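Local coordinates for Glyco_hydro_cc domain-containing protein (PDB 6UB0) that hydrolyses beta-1,3-glucan as a curdlan-specific fungal exo-beta-1,3-glucanase of glycoside hydrolase family 128, subgroup III, at residues Ala8-Asn13 / Ser208-Asn213; Asn69-Asn74 / Phe138-Trp143; Gly170-Thr175 / Ala201-Tyr206. One frame throughout, in Å; residues are numbered along the deposited sequence.

Contact 1 (Ala8-Asn13 / Ser208-Asn213). With BGC (beta-D-glucopyranose), chain B.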
loop_
_atom_site.group_PDB
_atom_site.type_symbol
_atom_site.label_atom_id
_atom_site.label_comp_id
_atom_site.label_asym_id
_atom_site.label_seq_id
_atom_site.Cartn_x
_atom_site.Cartn_y
_atom_site.Cartn_z
ATOM N N ALA A 8 -3.797 -3.237 7.074
ATOM C CA ALA A 8 -2.372 -2.895 7.243
ATOM C C ALA A 8 -2.014 -3.039 8.746
ATOM O O ALA A 8 -2.561 -2.329 9.557
ATOM C CB ALA A 8 -2.172 -1.494 6.748
ATOM N N TYR A 9 -1.169 -3.997 9.129
ATOM C CA TYR A 9 -0.975 -4.320 10.565
ATOM C C TYR A 9 0.480 -4.551 10.936
ATOM O O TYR A 9 1.331 -4.738 10.093
ATOM C CB TYR A 9 -1.675 -5.630 10.930
ATOM C CG TYR A 9 -1.150 -6.876 10.290
ATOM C CD1 TYR A 9 -1.481 -7.239 8.983
ATOM C CD2 TYR A 9 -0.255 -7.701 10.960
ATOM C CE1 TYR A 9 -1.041 -8.422 8.431
ATOM C CE2 TYR A 9 0.209 -8.868 10.397
ATOM C CZ TYR A 9 -0.148 -9.214 9.119
ATOM O OH TYR A 9 0.324 -10.383 8.632
ATOM N N ASN A 10 0.731 -4.503 12.228
ATOM C CA ASN A 10 1.981 -5.005 12.841
ATOM C C ASN A 10 1.663 -6.258 13.681
ATOM O O ASN A 10 2.310 -7.326 13.478
ATOM C CB ASN A 10 2.654 -3.886 13.637
ATOM C CG ASN A 10 3.309 -2.796 12.806
ATOM O OD1 ASN A 10 3.676 -1.768 13.365
ATOM N ND2 ASN A 10 3.511 -2.998 11.510
ATOM N N ASN A 11 0.643 -6.178 14.524
ATOM C CA ASN A 11 0.235 -7.276 15.442
ATOM C C ASN A 11 -0.822 -8.146 14.752
ATOM O O ASN A 11 -1.915 -7.644 14.505
ATOM C CB ASN A 11 -0.307 -6.696 16.747
ATOM C CG ASN A 11 -0.660 -7.742 17.777
ATOM O OD1 ASN A 11 -0.680 -8.945 17.483
ATOM N ND2 ASN A 11 -0.982 -7.286 18.979
ATOM N N ILE A 12 -0.505 -9.390 14.385
ATOM C CA ILE A 12 -1.456 -10.185 13.554
ATOM C C ILE A 12 -2.702 -10.520 14.395
ATOM O O ILE A 12 -3.802 -10.642 13.805
ATOM C CB ILE A 12 -0.816 -11.413 12.889
ATOM C CG1 ILE A 12 -1.761 -11.919 11.796
ATOM C CG2 ILE A 12 -0.461 -12.477 13.898
ATOM C CD1 ILE A 12 -1.110 -12.806 10.765
ATOM N N ASN A 13 -2.545 -10.538 15.717
ATOM C CA ASN A 13 -3.628 -10.778 16.717
ATOM C C ASN A 13 -4.796 -9.816 16.462
ATOM O O ASN A 13 -5.945 -10.267 16.566
ATOM C CB ASN A 13 -3.120 -10.632 18.156
ATOM C CG ASN A 13 -2.119 -11.701 18.527
ATOM O OD1 ASN A 13 -2.406 -12.891 18.382
ATOM N ND2 ASN A 13 -0.941 -11.308 18.997
ATOM N N SER A 208 -6.467 1.892 5.003
ATOM C CA SER A 208 -6.340 2.992 5.974
ATOM C C SER A 208 -5.204 2.669 6.915
ATOM O O SER A 208 -4.938 1.456 7.163
ATOM C CB SER A 208 -7.601 3.240 6.744
ATOM O OG SER A 208 -7.821 4.638 6.805
ATOM N N PHE A 209 -4.551 3.721 7.408
ATOM C CA PHE A 209 -3.335 3.585 8.231
ATOM C C PHE A 209 -3.695 3.767 9.708
ATOM O O PHE A 209 -3.969 4.867 10.111
ATOM C CB PHE A 209 -2.289 4.609 7.769
ATOM C CG PHE A 209 -1.022 4.596 8.565
ATOM C CD1 PHE A 209 0.026 3.739 8.260
ATOM C CD2 PHE A 209 -0.862 5.467 9.645
ATOM C CE1 PHE A 209 1.203 3.762 8.980
ATOM C CE2 PHE A 209 0.314 5.460 10.377
ATOM C CZ PHE A 209 1.354 4.636 10.045
ATOM N N PHE A 210 -3.666 2.730 10.548
ATOM C CA PHE A 210 -3.583 1.314 10.226
ATOM C C PHE A 210 -4.263 0.517 11.355
ATOM O O PHE A 210 -4.696 1.132 12.365
ATOM C CB PHE A 210 -2.143 0.848 10.072
ATOM C CG PHE A 210 -1.170 0.953 11.246
ATOM C CD1 PHE A 210 -0.923 2.143 11.895
ATOM C CD2 PHE A 210 -0.481 -0.175 11.642
ATOM C CE1 PHE A 210 -0.019 2.195 12.930
ATOM C CE2 PHE A 210 0.435 -0.117 12.680
ATOM C CZ PHE A 210 0.665 1.069 13.305
ATOM N N VAL A 211 -4.345 -0.796 11.200
ATOM C CA VAL A 211 -5.098 -1.696 12.129
ATOM C C VAL A 211 -4.678 -1.388 13.576
ATOM O O VAL A 211 -5.532 -1.172 14.454
ATOM C CB VAL A 211 -4.839 -3.167 11.753
ATOM C CG1 VAL A 211 -5.133 -4.102 12.921
ATOM C CG2 VAL A 211 -5.588 -3.528 10.487
ATOM N N ASP A 212 -3.379 -1.345 13.846
ATOM C CA ASP A 212 -2.901 -1.303 15.249
ATOM C C ASP A 212 -3.332 0.008 15.891
ATOM O O ASP A 212 -3.301 0.053 17.120
ATOM C CB ASP A 212 -1.394 -1.507 15.392
ATOM C CG ASP A 212 -0.952 -2.832 14.813
ATOM O OD1 ASP A 212 -1.392 -3.129 13.691
ATOM O OD2 ASP A 212 -0.185 -3.578 15.498
ATOM N N ASN A 213 -3.641 1.055 15.121
ATOM C CA ASN A 213 -4.098 2.329 15.728
ATOM C C ASN A 213 -5.628 2.321 15.786
ATOM O O ASN A 213 -6.158 3.199 16.438
ATOM C CB ASN A 213 -3.631 3.580 14.973
ATOM C CG ASN A 213 -2.152 3.883 15.122
ATOM O OD1 ASN A 213 -1.424 3.261 15.883
ATOM N ND2 ASN A 213 -1.682 4.878 14.411
HETATM C C2 BGC B . 7.392 1.472 8.927
HETATM C C3 BGC B . 7.042 0.025 9.116
HETATM C C4 BGC B . 5.980 -0.020 10.193
HETATM C C5 BGC B . 4.790 0.885 9.809
HETATM C C6 BGC B . 3.629 1.086 10.793
HETATM C C1 BGC B . 6.199 2.338 8.634
HETATM O O2 BGC B . 8.273 1.492 7.798
HETATM O O3 BGC B . 8.201 -0.830 9.353
HETATM O O4 BGC B . 5.685 -1.412 10.300
HETATM O O5 BGC B . 5.176 2.253 9.635
HETATM O O6 BGC B . 4.215 1.427 12.080
HETATM O O HOH W 1 -5.744 -1.204 7.312
#

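Contact 2 (Asn69-Asn74 / Phe138-Trp143). With GLC (alpha-D-glucopyranose), chain C.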
loop_
_atom_site.group_PDB
_atom_site.type_symbol
_atom_site.label_atom_id
_atom_site.label_comp_id
_atom_site.label_asym_id
_atom_site.label_seq_id
_atom_site.Cartn_x
_atom_site.Cartn_y
_atom_site.Cartn_z
ATOM N N ASN A 69 0.239 -11.340 -5.208
ATOM C CA ASN A 69 0.726 -9.947 -5.335
ATOM C C ASN A 69 1.978 -9.777 -4.487
ATOM O O ASN A 69 2.092 -10.409 -3.458
ATOM C CB ASN A 69 -0.308 -8.905 -4.887
ATOM C CG ASN A 69 -1.518 -8.806 -5.782
ATOM O OD1 ASN A 69 -1.427 -8.275 -6.863
ATOM N ND2 ASN A 69 -2.654 -9.365 -5.363
ATOM N N LEU A 70 2.894 -8.923 -4.938
ATOM C CA LEU A 70 4.094 -8.583 -4.160
ATOM C C LEU A 70 4.255 -7.065 -4.192
ATOM O O LEU A 70 4.121 -6.474 -5.296
ATOM C CB LEU A 70 5.346 -9.210 -4.762
ATOM C CG LEU A 70 5.373 -10.733 -4.820
ATOM C CD1 LEU A 70 6.567 -11.192 -5.633
ATOM C CD2 LEU A 70 5.398 -11.323 -3.429
ATOM N N LEU A 71 4.679 -6.492 -3.078
ATOM C CA LEU A 71 4.932 -5.011 -2.980
ATOM C C LEU A 71 6.435 -4.717 -2.868
ATOM O O LEU A 71 7.161 -5.431 -2.125
ATOM C CB LEU A 71 4.259 -4.391 -1.754
ATOM C CG LEU A 71 2.748 -4.355 -1.766
ATOM C CD1 LEU A 71 2.213 -4.283 -0.351
ATOM C CD2 LEU A 71 2.171 -3.244 -2.637
ATOM N N ALA A 72 6.842 -3.586 -3.438
ATOM C CA ALA A 72 8.245 -3.142 -3.396
ATOM C C ALA A 72 8.434 -2.108 -2.282
ATOM O O ALA A 72 7.544 -1.993 -1.424
ATOM C CB ALA A 72 8.635 -2.598 -4.738
ATOM N N PHE A 73 9.528 -1.340 -2.347
ATOM C CA PHE A 73 10.120 -0.602 -1.213
ATOM C C PHE A 73 9.101 0.387 -0.618
ATOM O O PHE A 73 8.249 0.961 -1.301
ATOM C CB PHE A 73 11.417 0.066 -1.688
ATOM C CG PHE A 73 12.116 -0.742 -2.772
ATOM C CD1 PHE A 73 12.608 -2.017 -2.511
ATOM C CD2 PHE A 73 12.271 -0.227 -4.059
ATOM C CE1 PHE A 73 13.250 -2.771 -3.490
ATOM C CE2 PHE A 73 12.923 -0.982 -5.048
ATOM C CZ PHE A 73 13.386 -2.252 -4.764
ATOM N N ASN A 74 9.216 0.564 0.686
ATOM C CA ASN A 74 8.385 1.524 1.471
ATOM C C ASN A 74 8.989 2.930 1.483
ATOM O O ASN A 74 9.887 3.169 2.291
ATOM C CB ASN A 74 8.216 1.045 2.888
ATOM C CG ASN A 74 7.050 1.746 3.530
ATOM O OD1 ASN A 74 5.931 1.643 3.063
ATOM N ND2 ASN A 74 7.342 2.525 4.550
ATOM N N PHE A 138 1.040 -2.442 -10.773
ATOM C CA PHE A 138 0.285 -1.381 -10.040
ATOM C C PHE A 138 1.256 -0.490 -9.266
ATOM O O PHE A 138 2.310 -0.975 -8.896
ATOM C CB PHE A 138 -0.785 -2.037 -9.158
ATOM C CG PHE A 138 -0.247 -2.874 -8.027
ATOM C CD1 PHE A 138 0.026 -2.308 -6.789
ATOM C CD2 PHE A 138 -0.045 -4.235 -8.183
ATOM C CE1 PHE A 138 0.520 -3.082 -5.751
ATOM C CE2 PHE A 138 0.468 -5.014 -7.153
ATOM C CZ PHE A 138 0.736 -4.441 -5.929
ATOM N N LEU A 139 0.968 0.804 -9.190
ATOM C CA LEU A 139 1.691 1.773 -8.322
ATOM C C LEU A 139 1.157 1.627 -6.902
ATOM O O LEU A 139 -0.021 1.493 -6.745
ATOM C CB LEU A 139 1.467 3.224 -8.767
ATOM C CG LEU A 139 1.856 3.585 -10.202
ATOM C CD1 LEU A 139 1.873 5.102 -10.388
ATOM C CD2 LEU A 139 3.229 3.025 -10.554
ATOM N N ALA A 140 2.043 1.756 -5.921
ATOM C CA ALA A 140 1.670 1.869 -4.503
ATOM C C ALA A 140 1.933 3.331 -4.131
ATOM O O ALA A 140 3.018 3.860 -4.461
ATOM C CB ALA A 140 2.467 0.905 -3.660
ATOM N N VAL A 141 0.975 3.987 -3.493
ATOM C CA VAL A 141 1.151 5.376 -2.967
ATOM C C VAL A 141 0.581 5.516 -1.546
ATOM O O VAL A 141 -0.269 4.706 -1.109
ATOM C CB VAL A 141 0.437 6.384 -3.890
ATOM C CG1 VAL A 141 0.975 6.289 -5.336
ATOM C CG2 VAL A 141 -1.071 6.219 -3.783
ATOM N N HIS A 142 0.997 6.559 -0.856
ATOM C CA HIS A 142 0.576 6.858 0.527
ATOM C C HIS A 142 0.099 8.301 0.654
ATOM O O HIS A 142 0.801 9.128 0.080
ATOM C CB HIS A 142 1.743 6.800 1.453
ATOM C CG HIS A 142 2.331 5.469 1.655
ATOM N ND1 HIS A 142 3.458 5.320 2.350
ATOM C CD2 HIS A 142 1.946 4.243 1.236
ATOM C CE1 HIS A 142 3.752 4.043 2.453
ATOM N NE2 HIS A 142 2.848 3.338 1.756
ATOM N N TRP A 143 -0.942 8.609 1.458
ATOM C CA TRP A 143 -1.350 9.999 1.741
ATOM C C TRP A 143 -1.659 10.151 3.242
ATOM O O TRP A 143 -2.497 9.371 3.738
ATOM C CB TRP A 143 -2.522 10.413 0.848
ATOM C CG TRP A 143 -2.855 11.853 1.044
ATOM C CD1 TRP A 143 -2.296 12.924 0.410
ATOM C CD2 TRP A 143 -3.730 12.385 2.041
ATOM N NE1 TRP A 143 -2.845 14.092 0.886
ATOM C CE2 TRP A 143 -3.722 13.791 1.895
ATOM C CE3 TRP A 143 -4.540 11.810 3.017
ATOM C CZ2 TRP A 143 -4.520 14.608 2.686
ATOM C CZ3 TRP A 143 -5.335 12.623 3.795
ATOM C CH2 TRP A 143 -5.314 14.012 3.641
HETATM C C1 GLC C . 4.619 6.384 6.813
HETATM C C2 GLC C . 5.589 5.199 6.939
HETATM C C3 GLC C . 5.642 4.682 8.377
HETATM C C4 GLC C . 5.899 5.871 9.342
HETATM C C5 GLC C . 4.965 7.023 9.082
HETATM C C6 GLC C . 5.159 8.259 9.984
HETATM O O1 GLC C . 3.275 6.071 7.208
HETATM O O2 GLC C . 5.317 4.050 6.100
HETATM O O3 GLC C . 6.644 3.670 8.470
HETATM O O4 GLC C . 5.614 5.454 10.635
HETATM O O5 GLC C . 5.125 7.402 7.714
HETATM O O6 GLC C . 6.530 8.313 10.251
HETATM O O HOH W 2 3.461 0.648 2.324
#

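Contact 3 (Gly170-Thr175 / Ala201-Tyr206)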
loop_
_atom_site.group_PDB
_atom_site.type_symbol
_atom_site.label_atom_id
_atom_site.label_comp_id
_atom_site.label_asym_id
_atom_site.label_seq_id
_atom_site.Cartn_x
_atom_site.Cartn_y
_atom_site.Cartn_z
ATOM N N GLY A 170 -1.768 0.364 -15.150
ATOM C CA GLY A 170 -3.204 0.660 -15.302
ATOM C C GLY A 170 -3.958 0.860 -14.008
ATOM O O GLY A 170 -5.169 1.184 -14.092
ATOM N N THR A 171 -3.319 0.676 -12.843
ATOM C CA THR A 171 -4.004 0.864 -11.536
ATOM C C THR A 171 -3.014 1.263 -10.447
ATOM O O THR A 171 -1.795 1.117 -10.682
ATOM C CB THR A 171 -4.782 -0.400 -11.147
ATOM O OG1 THR A 171 -5.788 -0.029 -10.197
ATOM C CG2 THR A 171 -3.875 -1.479 -10.596
ATOM N N VAL A 172 -3.527 1.767 -9.322
ATOM C CA VAL A 172 -2.720 2.026 -8.096
ATOM C C VAL A 172 -3.329 1.289 -6.900
ATOM O O VAL A 172 -4.571 1.256 -6.769
ATOM C CB VAL A 172 -2.511 3.524 -7.762
ATOM C CG1 VAL A 172 -2.228 4.373 -9.008
ATOM C CG2 VAL A 172 -3.642 4.159 -6.967
ATOM N N TRP A 173 -2.473 0.891 -5.961
ATOM C CA TRP A 173 -2.952 0.674 -4.564
ATOM C C TRP A 173 -2.575 1.890 -3.691
ATOM O O TRP A 173 -1.401 2.250 -3.633
ATOM C CB TRP A 173 -2.386 -0.588 -3.933
ATOM C CG TRP A 173 -2.675 -1.851 -4.680
ATOM C CD1 TRP A 173 -3.138 -2.005 -5.954
ATOM C CD2 TRP A 173 -2.358 -3.161 -4.204
ATOM N NE1 TRP A 173 -3.214 -3.338 -6.267
ATOM C CE2 TRP A 173 -2.710 -4.065 -5.223
ATOM C CE3 TRP A 173 -1.854 -3.647 -2.987
ATOM C CZ2 TRP A 173 -2.574 -5.443 -5.055
ATOM C CZ3 TRP A 173 -1.664 -5.008 -2.842
ATOM C CH2 TRP A 173 -2.026 -5.896 -3.870
ATOM N N VAL A 174 -3.530 2.388 -2.936
ATOM C CA VAL A 174 -3.271 3.380 -1.854
ATOM C C VAL A 174 -3.005 2.584 -0.583
ATOM O O VAL A 174 -3.980 2.198 0.149
ATOM C CB VAL A 174 -4.407 4.396 -1.637
ATOM C CG1 VAL A 174 -3.944 5.479 -0.689
ATOM C CG2 VAL A 174 -4.940 5.023 -2.925
ATOM N N THR A 175 -1.777 2.207 -0.387
ATOM C CA THR A 175 -1.420 1.208 0.665
ATOM C C THR A 175 -1.380 1.872 2.039
ATOM O O THR A 175 -1.272 1.159 3.009
ATOM C CB THR A 175 -0.144 0.433 0.324
ATOM O OG1 THR A 175 0.922 1.313 0.016
ATOM C CG2 THR A 175 -0.279 -0.440 -0.915
ATOM N N ALA A 201 -12.216 3.346 -10.155
ATOM C CA ALA A 201 -11.614 2.217 -10.903
ATOM C C ALA A 201 -10.103 2.406 -11.126
ATOM O O ALA A 201 -9.447 1.452 -11.585
ATOM C CB ALA A 201 -12.326 2.101 -12.218
ATOM N N GLY A 202 -9.553 3.592 -10.855
ATOM C CA GLY A 202 -8.088 3.810 -10.856
ATOM C C GLY A 202 -7.445 3.196 -9.617
ATOM O O GLY A 202 -6.186 3.020 -9.627
ATOM N N VAL A 203 -8.260 2.907 -8.592
ATOM C CA VAL A 203 -7.800 2.337 -7.275
ATOM C C VAL A 203 -8.233 0.873 -7.157
ATOM O O VAL A 203 -9.431 0.641 -6.870
ATOM C CB VAL A 203 -8.326 3.168 -6.095
ATOM C CG1 VAL A 203 -7.993 2.523 -4.758
ATOM C CG2 VAL A 203 -7.794 4.585 -6.161
ATOM N N GLU A 204 -7.298 -0.063 -7.376
ATOM C CA GLU A 204 -7.505 -1.541 -7.320
ATOM C C GLU A 204 -7.693 -1.975 -5.867
ATOM O O GLU A 204 -8.548 -2.843 -5.634
ATOM C CB GLU A 204 -6.317 -2.326 -7.917
ATOM C CG GLU A 204 -6.438 -3.854 -7.861
ATOM C CD GLU A 204 -5.583 -4.695 -8.814
ATOM O OE1 GLU A 204 -6.149 -5.361 -9.743
ATOM O OE2 GLU A 204 -4.366 -4.746 -8.633
ATOM N N ARG A 205 -6.857 -1.461 -4.959
ATOM C CA ARG A 205 -6.838 -1.841 -3.519
ATOM C C ARG A 205 -6.388 -0.673 -2.650
ATOM O O ARG A 205 -5.678 0.233 -3.167
ATOM C CB ARG A 205 -5.955 -3.061 -3.270
ATOM C CG ARG A 205 -6.594 -4.388 -3.670
ATOM C CD ARG A 205 -5.777 -5.559 -3.165
ATOM N NE ARG A 205 -6.451 -6.839 -3.245
ATOM C CZ ARG A 205 -5.893 -8.025 -3.010
ATOM N NH1 ARG A 205 -4.616 -8.105 -2.676
ATOM N NH2 ARG A 205 -6.635 -9.125 -3.085
ATOM N N TYR A 206 -6.848 -0.637 -1.386
ATOM C CA TYR A 206 -6.395 0.421 -0.435
ATOM C C TYR A 206 -6.390 -0.112 1.001
ATOM O O TYR A 206 -7.083 -1.121 1.255
ATOM C CB TYR A 206 -7.210 1.705 -0.598
ATOM C CG TYR A 206 -8.670 1.524 -0.277
ATOM C CD1 TYR A 206 -9.107 1.473 1.033
ATOM C CD2 TYR A 206 -9.597 1.303 -1.288
ATOM C CE1 TYR A 206 -10.435 1.243 1.335
ATOM C CE2 TYR A 206 -10.938 1.098 -0.999
ATOM C CZ TYR A 206 -11.341 1.007 0.320
ATOM O OH TYR A 206 -12.647 0.767 0.607
#

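Contact 1 (Ala8-Asn13 / Ser208-Asn213)
Phe210 meets Ala8 with the edge of its ring, in plane with Ala8 O, while over one ring face sits C6 of the beta-D-glucopyranose, 3.8 Å above the plane of the Phe210 ring and offset toward the rim. The neighbouring aromatic is turned otherwise: a face of Phe209 is covered by Phe210 CD1, over the ring centre. The peptide bond joining the two is cis. Asn10 crosses Phe210 at about a right angle, its amide inclined 64° to the ring, and brings OD1 to 3.7 Å from Phe210 CE2. The same amide serves the sugar: Asn10 ND2 donates to O4 of the glucose at 3.0 Å and also to Tyr9 O, whereas the bond from the sugar O6 to Asn10 OD1 is weak.

The carboxylate of Asp212 carries two of the three direct hydrogen bonds across the contact, gripping successive backbone amides. Asn10 N reaches Asp212 OD1 from above the carboxylate plane at 2.9 Å, and Asn11 N, also at 2.9 Å, uses the syn lone pair of Asp212 OD2. Chi1 of -59° sets Asp212 CG anti to its carbonyl carbon, on the side of the Asn10 and Asn11 amides. Ala8 O accepts from Val211 N at 2.9 Å, and a water bridges Ala8 N to Ser208 O.

Such ties join the ends of strands 5-8 and 203-208, the first and last of a TIM barrel. Two N-H donors on one carboxylate would favour its charged form, and by fixing the backbone at Asn10 they probably help position the amide that holds the sugar.

Contact 2 (Asn69-Asn74 / Phe138-Trp143)
Leu71 and Phe138 meet inside a TIM barrel, across the interior from strands that are not neighbours: strand 105-111 lies between 69-71 and 138-146 in the sheet. The two strand axes approach to 9.4 Å at 46°, too far for backbone pairing, and the contact is made chiefly through side chains across the gap, with Asn74 coming from the loop after strand 69-71.

Leu71 crosses Phe138 at about a right angle and sets its CD2 methyl in the plane of the ring, at the edge, 3.5 Å from Phe138 CE1. The ring reaches this place because CG lies between the backbone N and the carbonyl carbon. Phe138 CE2, two ring atoms on from CE1, has Asn69 OD1 3.8 Å away in an oblique approach; that amide is steeply inclined, 78° to the ring, and its polar end is engaged beyond the pair, with ND2 donating to Glu41 and OD1 weakly bonded to Arg105. Trp173 of the adjoining strand stacks on Phe138. Farther along the barrel, Ala140 CB closes on the same Leu71 CD2 at 4.3 Å.

At the sugar end the partners become polar. Asn74 and His142 also cross at about a right angle, amide and imidazole planes 49° apart, with Asn74 OD1 in the ring plane 3.3 Å from His142 CE1. The amide divides its labour: Asn74 ND2 donates almost straight to O2 of the alpha-D-glucopyranose at 3.0 Å, and Gln81 takes a second bond from it. His142 is held by Glu75 through ND1. On its other nitrogen, a water in the imidazole plane lies 2.8 Å from His142 NE2 and donates to Asn74 OD1 at 2.8 Å.

Contact 3 (Gly170-Thr175 / Ala201-Tyr206)
Trp173 and Glu204 are joined by a directed side-chain bond: the indole NE1 donates to Glu204 OE2 at 3.0 Å, almost straight (170°), in the ring plane and on the anti lone pair. The same oxygen carries a salt bridge to Arg105. On the backbone side, Gly202 O takes two donors. Val172 N approaches at 3.0 Å nearly in line with the carbonyl, and Thr171 OG1 comes from well above its plane at 3.1 Å.

Backbone pairing continues with Glu204 N to Val172 O and Val174 N to Arg205 O, parallel in sense, although the second chain turns a corner at Glu204 and the ladder is interrupted. Arg205 N is buried there without a partner.

Packing takes over on the indole face. Arg205 CB lies over it, a CH-pi contact 3.7 Å from the centroid of the five-membered ring of Trp173, and the extended chain runs alongside until NH1 stands 3.6 Å from Trp173 CH2. Arg205 NH2 forms a salt bridge with Glu41. On the reverse of the sheet Val172, Val174, Val203 and Tyr206 pack together toward helices 150-166 and 183-199.

The pair closes a beta-alpha-beta crossover of the TIM barrel. With Arg105 and Trp173 NE1 both on OE2, the Glu204 carboxylate is probably kept charged, and the N-H bond helps fix the rotation of the indole while aliphatic carbons of Arg205 cover one face.

All three contacts belong to one barrel. Contact 2 is wholly buried near its centre, contact 3 is partly buried, and contact 1 largely buried with exposed Asn10 at its margin. Contacts 2 and 3 share a sheet: strands 138-146 and 172-180 are neighbours in it, joined by probable backbone bonds between Leu139, Val141 and Trp173. Contact 1 lies about 17 Å, centre to centre, from contact 2; strand 203-208 leads from contact 3 into it. Chemistry follows place: backbone pairing, an indole-carboxylate bond and outward salt bridges at contact 3, apolar edges passing into polar sugar binding along contact 2, and carboxylate-to-backbone bonds at contact 1. Contacts 1 and 2 both reach the laminaribiose, each hydrogen-bonding a different unit.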